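Local coordinates for protein Vlm2 (Streptomyces tsusimaensis, PDB 6ECB) that helps make the depsipeptide valinomycin as part of a nonribosomal peptide synthetase, its thioesterase domain, the part described here, probably releasing the finished product, at residues 69-72 / 73-77; 283-286 / 287-291; 123-127 / 128-132. All coordinates share one frame; numbering follows the deposited sequence.

Contact 1. Residues 69-72 / 73-77; sequences GVEA and PGLGA
A type II beta turn from Ala72 to Leu75 carries the chain off strand 67-71. This strand belongs to the mixed central sheet of the thioesterase domain, which has the strand order of an alpha/beta hydrolase. Pro73 and Gly74 hold the two corner positions. Gly74 has the positive phi of the third residue of this turn (91°). The turn is opened at its mouth: Ala72 O and Leu75 N stand 4.0 Å apart, with no direct hydrogen bond. A water bridges the gap. It donates to Ala72 O at 2.7 Å and accepts from Leu75 N at 3.2 Å, so the usual closing bond runs through solvent.

Leu75 turns back toward the strand. Its CG lies beside the backbone N (chi1 -64°), which puts this branch point 3.9 Å from Ala72 O. Leu75 CD1 lies against the Glu71 side chain. Ala72 CB adds a looser apolar contact with Leu75 CD1 at 4.4 Å. Glu71 bends at chi2 (104°), and its carboxylate lies against the leucine methyl and is hydrogen-bonded outside the turn. OE1 accepts from Val51 N, and OE2 is hydrogen-bonded to Tyr208 OH of helix 206-220. These two bonds hold the buried carboxylate at both oxygens and probably fix its rotation. The same helix packs Leu215 on Ala72 and Leu75, while Arg211 NH1 is hydrogen-bonded to Gly74 O. Helix 86-97 meets Ala72 through Met89 and Pro73 through Phe92. The turn thus joins the sheet to two helices. At the carboxylate, Leu75 CD1 touches Glu71 CD at 3.9 Å and Glu71 OE2 at 3.8 Å.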
# COMPACT_ATOMS: atom_id res chain seq x y z
N GLY A 69 -9.12 -0.63 2.43
CA GLY A 69 -8.11 -0.90 1.42
C GLY A 69 -8.75 -1.58 0.23
O GLY A 69 -9.77 -2.26 0.35
N VAL A 70 -8.15 -1.38 -0.93
CA VAL A 70 -8.58 -2.08 -2.13
C VAL A 70 -7.71 -3.31 -2.31
O VAL A 70 -6.48 -3.20 -2.38
CB VAL A 70 -8.50 -1.18 -3.37
CG1 VAL A 70 -8.95 -1.97 -4.58
CG2 VAL A 70 -9.38 0.03 -3.17
N GLU A 71 -8.35 -4.45 -2.41
CA GLU A 71 -7.71 -5.71 -2.68
C GLU A 71 -7.77 -5.98 -4.19
O GLU A 71 -8.83 -5.83 -4.80
CB GLU A 71 -8.43 -6.80 -1.91
CG GLU A 71 -7.81 -8.11 -1.98
CD GLU A 71 -7.06 -8.48 -0.72
OE1 GLU A 71 -6.45 -7.63 -0.02
OE2 GLU A 71 -7.07 -9.67 -0.48
N ALA A 72 -6.66 -6.39 -4.76
CA ALA A 72 -6.62 -6.66 -6.20
C ALA A 72 -7.59 -7.78 -6.56
O ALA A 72 -7.85 -8.68 -5.76
CB ALA A 72 -5.21 -7.05 -6.63
N PRO A 73 -8.10 -7.79 -7.80
CA PRO A 73 -8.87 -8.95 -8.24
C PRO A 73 -8.00 -10.20 -8.26
O PRO A 73 -6.79 -10.12 -8.46
CB PRO A 73 -9.32 -8.57 -9.66
CG PRO A 73 -8.42 -7.54 -10.10
CD PRO A 73 -7.93 -6.80 -8.87
N GLY A 74 -8.64 -11.34 -8.02
CA GLY A 74 -8.07 -12.65 -8.27
C GLY A 74 -7.33 -13.26 -7.10
O GLY A 74 -6.75 -14.33 -7.25
N LEU A 75 -7.33 -12.60 -5.95
CA LEU A 75 -6.70 -13.15 -4.75
C LEU A 75 -7.63 -14.07 -3.96
O LEU A 75 -7.13 -14.84 -3.13
CB LEU A 75 -6.19 -12.01 -3.86
CG LEU A 75 -5.08 -11.11 -4.41
CD1 LEU A 75 -4.66 -10.06 -3.41
CD2 LEU A 75 -3.84 -11.87 -4.87
N GLY A 76 -8.94 -14.08 -4.25
CA GLY A 76 -9.87 -14.91 -3.50
C GLY A 76 -9.93 -16.36 -3.98
O GLY A 76 -9.57 -16.70 -5.10
N ALA A 77 -10.43 -17.23 -3.10
CA ALA A 77 -10.44 -18.66 -3.41
C ALA A 77 -11.39 -18.94 -4.56
O ALA A 77 -12.46 -18.33 -4.67
CB ALA A 77 -10.83 -19.47 -2.18
O HOH W 1 -9.36 -10.58 -4.60

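Contact 2. Residues 283-286 / 287-291; sequences SEVA and QLLDR
Val285 and Leu289 lie side by side, one helical turn apart, and point the same way. Val285 CG1 meets Leu289 CD1 at 4.1 Å. The same leucine methyl also covers the backbone, with CD1 3.5 Å from Val285 O. Val285 O accepts from Leu289 N at 2.9 Å in a fairly straight bond (166° at the hydrogen). Leu288 CG, set beside the backbone N (chi1 -73°), sits 3.4 Å from Glu284 O. Glu284 O accepts from Leu288 N at 3.0 Å. The far methyl, Leu288 CD2, rests over one face of the Arg291 guanidinium, offset toward its rim.

The Val285–Leu289 pair and the backbone bonds are spaced i to i+4, as in an alpha helix, here helix 281-293 near the C-terminal end of the domain. Gln287 N bonds to Ser283 O at 3.1 Å, and Asp290 N bonds to Ala286 O at 2.8 Å. The Asp290 carboxylate lies beside Ala286 O without bonding to it.

Outside the helix, Leu57 of helix 55-60 packs on Val285 and Ala286, and His60 touches Ala286 and Ser283. The Asp290 carboxylate is held by the chain just beyond helix 55-60. OD2 accepts from Lys62 N, and OD1 takes a weak bond from Gly63 N. Ser283 OG is hydrogen-bonded to Pro280 O.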
# COMPACT_ATOMS: atom_id res chain seq x y z
N SER A 283 3.08 3.02 15.25
CA SER A 283 2.29 3.84 16.16
C SER A 283 2.63 5.32 16.01
O SER A 283 1.76 6.18 16.14
CB SER A 283 2.49 3.41 17.62
OG SER A 283 3.82 3.60 18.05
N GLU A 284 3.91 5.64 15.76
CA GLU A 284 4.29 7.03 15.58
C GLU A 284 3.89 7.53 14.20
O GLU A 284 3.50 8.70 14.05
CB GLU A 284 5.80 7.20 15.79
CG GLU A 284 6.20 8.66 15.98
CD GLU A 284 7.62 8.80 16.51
OE1 GLU A 284 8.14 7.84 17.12
OE2 GLU A 284 8.21 9.89 16.31
N VAL A 285 3.98 6.67 13.19
CA VAL A 285 3.46 7.01 11.87
C VAL A 285 1.98 7.36 11.97
O VAL A 285 1.53 8.38 11.42
CB VAL A 285 3.67 5.85 10.89
CG1 VAL A 285 3.02 6.14 9.55
CG2 VAL A 285 5.16 5.56 10.73
N ALA A 286 1.21 6.53 12.68
CA ALA A 286 -0.22 6.78 12.86
C ALA A 286 -0.47 8.11 13.57
O ALA A 286 -1.36 8.87 13.18
CB ALA A 286 -0.86 5.63 13.66
N GLN A 287 0.30 8.40 14.63
CA GLN A 287 0.14 9.65 15.36
C GLN A 287 0.35 10.84 14.44
O GLN A 287 -0.36 11.85 14.53
CB GLN A 287 1.12 9.69 16.53
CG GLN A 287 1.16 10.97 17.31
CD GLN A 287 1.98 10.83 18.60
OE1 GLN A 287 1.78 9.89 19.38
NE2 GLN A 287 2.93 11.74 18.80
N LEU A 288 1.33 10.74 13.53
CA LEU A 288 1.62 11.84 12.61
C LEU A 288 0.56 11.97 11.52
O LEU A 288 0.21 13.09 11.12
CB LEU A 288 3.02 11.64 12.02
CG LEU A 288 4.12 11.94 13.04
CD1 LEU A 288 5.47 11.37 12.62
CD2 LEU A 288 4.23 13.43 13.25
N LEU A 289 0.05 10.84 11.00
CA LEU A 289 -1.08 10.93 10.07
C LEU A 289 -2.28 11.55 10.76
O LEU A 289 -2.99 12.39 10.18
CB LEU A 289 -1.49 9.55 9.54
CG LEU A 289 -1.04 9.13 8.16
CD1 LEU A 289 0.47 8.99 8.16
CD2 LEU A 289 -1.71 7.80 7.78
N ASP A 290 -2.54 11.15 12.01
CA ASP A 290 -3.63 11.75 12.76
C ASP A 290 -3.44 13.26 12.87
O ASP A 290 -4.38 14.04 12.65
CB ASP A 290 -3.72 11.16 14.16
CG ASP A 290 -4.38 9.79 14.21
OD1 ASP A 290 -5.06 9.38 13.27
OD2 ASP A 290 -4.21 9.13 15.28
N ARG A 291 -2.23 13.68 13.23
CA ARG A 291 -1.98 15.10 13.47
C ARG A 291 -2.10 15.92 12.20
O ARG A 291 -2.66 17.02 12.22
CB ARG A 291 -0.58 15.28 14.07
CG ARG A 291 -0.18 16.74 14.30
CD ARG A 291 1.26 16.85 14.82
NE ARG A 291 1.54 15.84 15.84
CZ ARG A 291 2.76 15.50 16.26
NH1 ARG A 291 3.83 16.10 15.75
NH2 ARG A 291 2.90 14.56 17.18

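Contact 3. Residues 123-127 / 128-132; sequences MLLDR and GIRPK
Leu124 holds CG beside its backbone N (chi1 -68°), and Ile129 does the same with CG1 (chi1 -58°). Their side chains meet at a slant, with Leu124 CD2 4.0 Å from Ile129 CD1. The other Leu124 methyl, CD1, reaches Pro131 CG at 3.9 Å. Ile129 CD1 also lies over one face of the Arg127 guanidinium.

Leu125 brings CD2 against the aliphatic start of Arg130, 3.8 Å from its CG, and against Pro131 CD. The extended Arg130 chain continues to a salt bridge from NH1 to Asp234. Leu124 and Pro131 both touch Ile107 of strand 105-110, so the buried side of the turn faces the sheet.

Two backbone bonds fix the reversal. Ile129 N donates to Leu124 O at 2.9 Å, and Gly128 N donates to Leu125 O at 3.0 Å. Both donors stand above the carbonyl planes, the second one 66° out of plane. Gly128 has positive phi and is the C-prime residue. The two bonds and the positive phi of Gly128 make a Schellman motif that ends helix 112-126, with the Leu124–Ile129 contact as its usual apolar companion.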
# COMPACT_ATOMS: atom_id res chain seq x y z
N MET A 123 -7.81 9.64 -11.70
CA MET A 123 -8.96 9.07 -12.38
C MET A 123 -10.28 9.47 -11.71
O MET A 123 -11.26 9.76 -12.40
CB MET A 123 -8.84 7.54 -12.43
CG MET A 123 -9.84 6.84 -13.32
SD MET A 123 -9.31 5.13 -13.65
CE MET A 123 -7.81 5.37 -14.57
N LEU A 124 -10.32 9.48 -10.38
CA LEU A 124 -11.52 9.94 -9.69
C LEU A 124 -11.83 11.38 -10.05
O LEU A 124 -12.98 11.73 -10.33
CB LEU A 124 -11.37 9.77 -8.18
CG LEU A 124 -11.32 8.31 -7.71
CD1 LEU A 124 -10.98 8.27 -6.23
CD2 LEU A 124 -12.63 7.57 -7.97
N LEU A 125 -10.82 12.25 -10.05
CA LEU A 125 -11.08 13.65 -10.39
C LEU A 125 -11.65 13.77 -11.79
O LEU A 125 -12.58 14.56 -12.04
CB LEU A 125 -9.79 14.45 -10.29
CG LEU A 125 -9.21 14.60 -8.89
CD1 LEU A 125 -7.83 15.23 -9.00
CD2 LEU A 125 -10.07 15.45 -8.03
N ASP A 126 -11.13 12.98 -12.73
CA ASP A 126 -11.63 13.02 -14.10
C ASP A 126 -13.09 12.61 -14.19
O ASP A 126 -13.79 13.00 -15.12
CB ASP A 126 -10.80 12.11 -14.99
CG ASP A 126 -9.42 12.65 -15.27
OD1 ASP A 126 -9.13 13.82 -14.98
OD2 ASP A 126 -8.62 11.86 -15.78
N ARG A 127 -13.56 11.79 -13.24
CA ARG A 127 -14.94 11.35 -13.19
C ARG A 127 -15.81 12.23 -12.30
O ARG A 127 -16.97 11.90 -12.08
CB ARG A 127 -15.05 9.91 -12.66
CG ARG A 127 -14.26 8.86 -13.41
CD ARG A 127 -14.25 7.52 -12.63
NE ARG A 127 -15.60 7.15 -12.18
CZ ARG A 127 -15.89 6.00 -11.56
NH1 ARG A 127 -14.93 5.11 -11.33
NH2 ARG A 127 -17.14 5.75 -11.19
N GLY A 128 -15.29 13.34 -11.79
CA GLY A 128 -16.12 14.23 -10.98
C GLY A 128 -16.21 13.82 -9.52
O GLY A 128 -17.23 14.10 -8.87
N ILE A 129 -15.20 13.13 -9.01
CA ILE A 129 -15.13 12.69 -7.62
C ILE A 129 -13.85 13.26 -7.04
O ILE A 129 -12.76 12.96 -7.54
CB ILE A 129 -15.14 11.16 -7.51
CG1 ILE A 129 -16.40 10.61 -8.17
CG2 ILE A 129 -14.99 10.71 -6.04
CD1 ILE A 129 -16.35 9.08 -8.34
N ARG A 130 -13.96 14.04 -5.97
CA ARG A 130 -12.80 14.74 -5.44
C ARG A 130 -12.42 14.25 -4.05
O ARG A 130 -13.06 14.64 -3.05
CB ARG A 130 -13.06 16.24 -5.41
CG ARG A 130 -11.83 17.06 -5.02
CD ARG A 130 -12.18 18.54 -4.90
NE ARG A 130 -10.99 19.33 -4.55
CZ ARG A 130 -10.09 19.79 -5.42
NH1 ARG A 130 -10.23 19.60 -6.73
NH2 ARG A 130 -9.05 20.48 -4.97
N PRO A 131 -11.39 13.42 -3.93
CA PRO A 131 -10.91 13.03 -2.59
C PRO A 131 -10.40 14.25 -1.84
O PRO A 131 -10.05 15.28 -2.42
CB PRO A 131 -9.78 12.04 -2.89
CG PRO A 131 -10.02 11.57 -4.32
CD PRO A 131 -10.58 12.82 -5.00
N LYS A 132 -10.32 14.09 -0.52
CA LYS A 132 -9.80 15.13 0.35
C LYS A 132 -8.32 15.41 0.10
O LYS A 132 -7.88 16.55 0.26
CB LYS A 132 -10.02 14.71 1.80
CG LYS A 132 -9.67 15.77 2.82
CD LYS A 132 -10.15 15.31 4.19
CE LYS A 132 -9.65 16.22 5.27
NZ LYS A 132 -10.26 17.52 5.13

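In the fold
Going from the N terminus, contact 1 comes first, then contact 3, then contact 2. Each is made within one continuous stretch, so they follow in series; none encloses or crosses another. Contact 1 turns the chain out of strand 67-71 on its way to helix 86-97. Contact 3 ends helix 112-126 and leads into strand 134-137, so it forms part of a helix-to-strand connection. Contact 2 closes no loop: it lies within helix 281-293, which packs on helix 55-60. Contacts 1 and 2 sit on opposite sides of the chain's centre, their own centres about 27 Å apart. Nearest atoms of contacts 1 and 3 are about 9 Å apart.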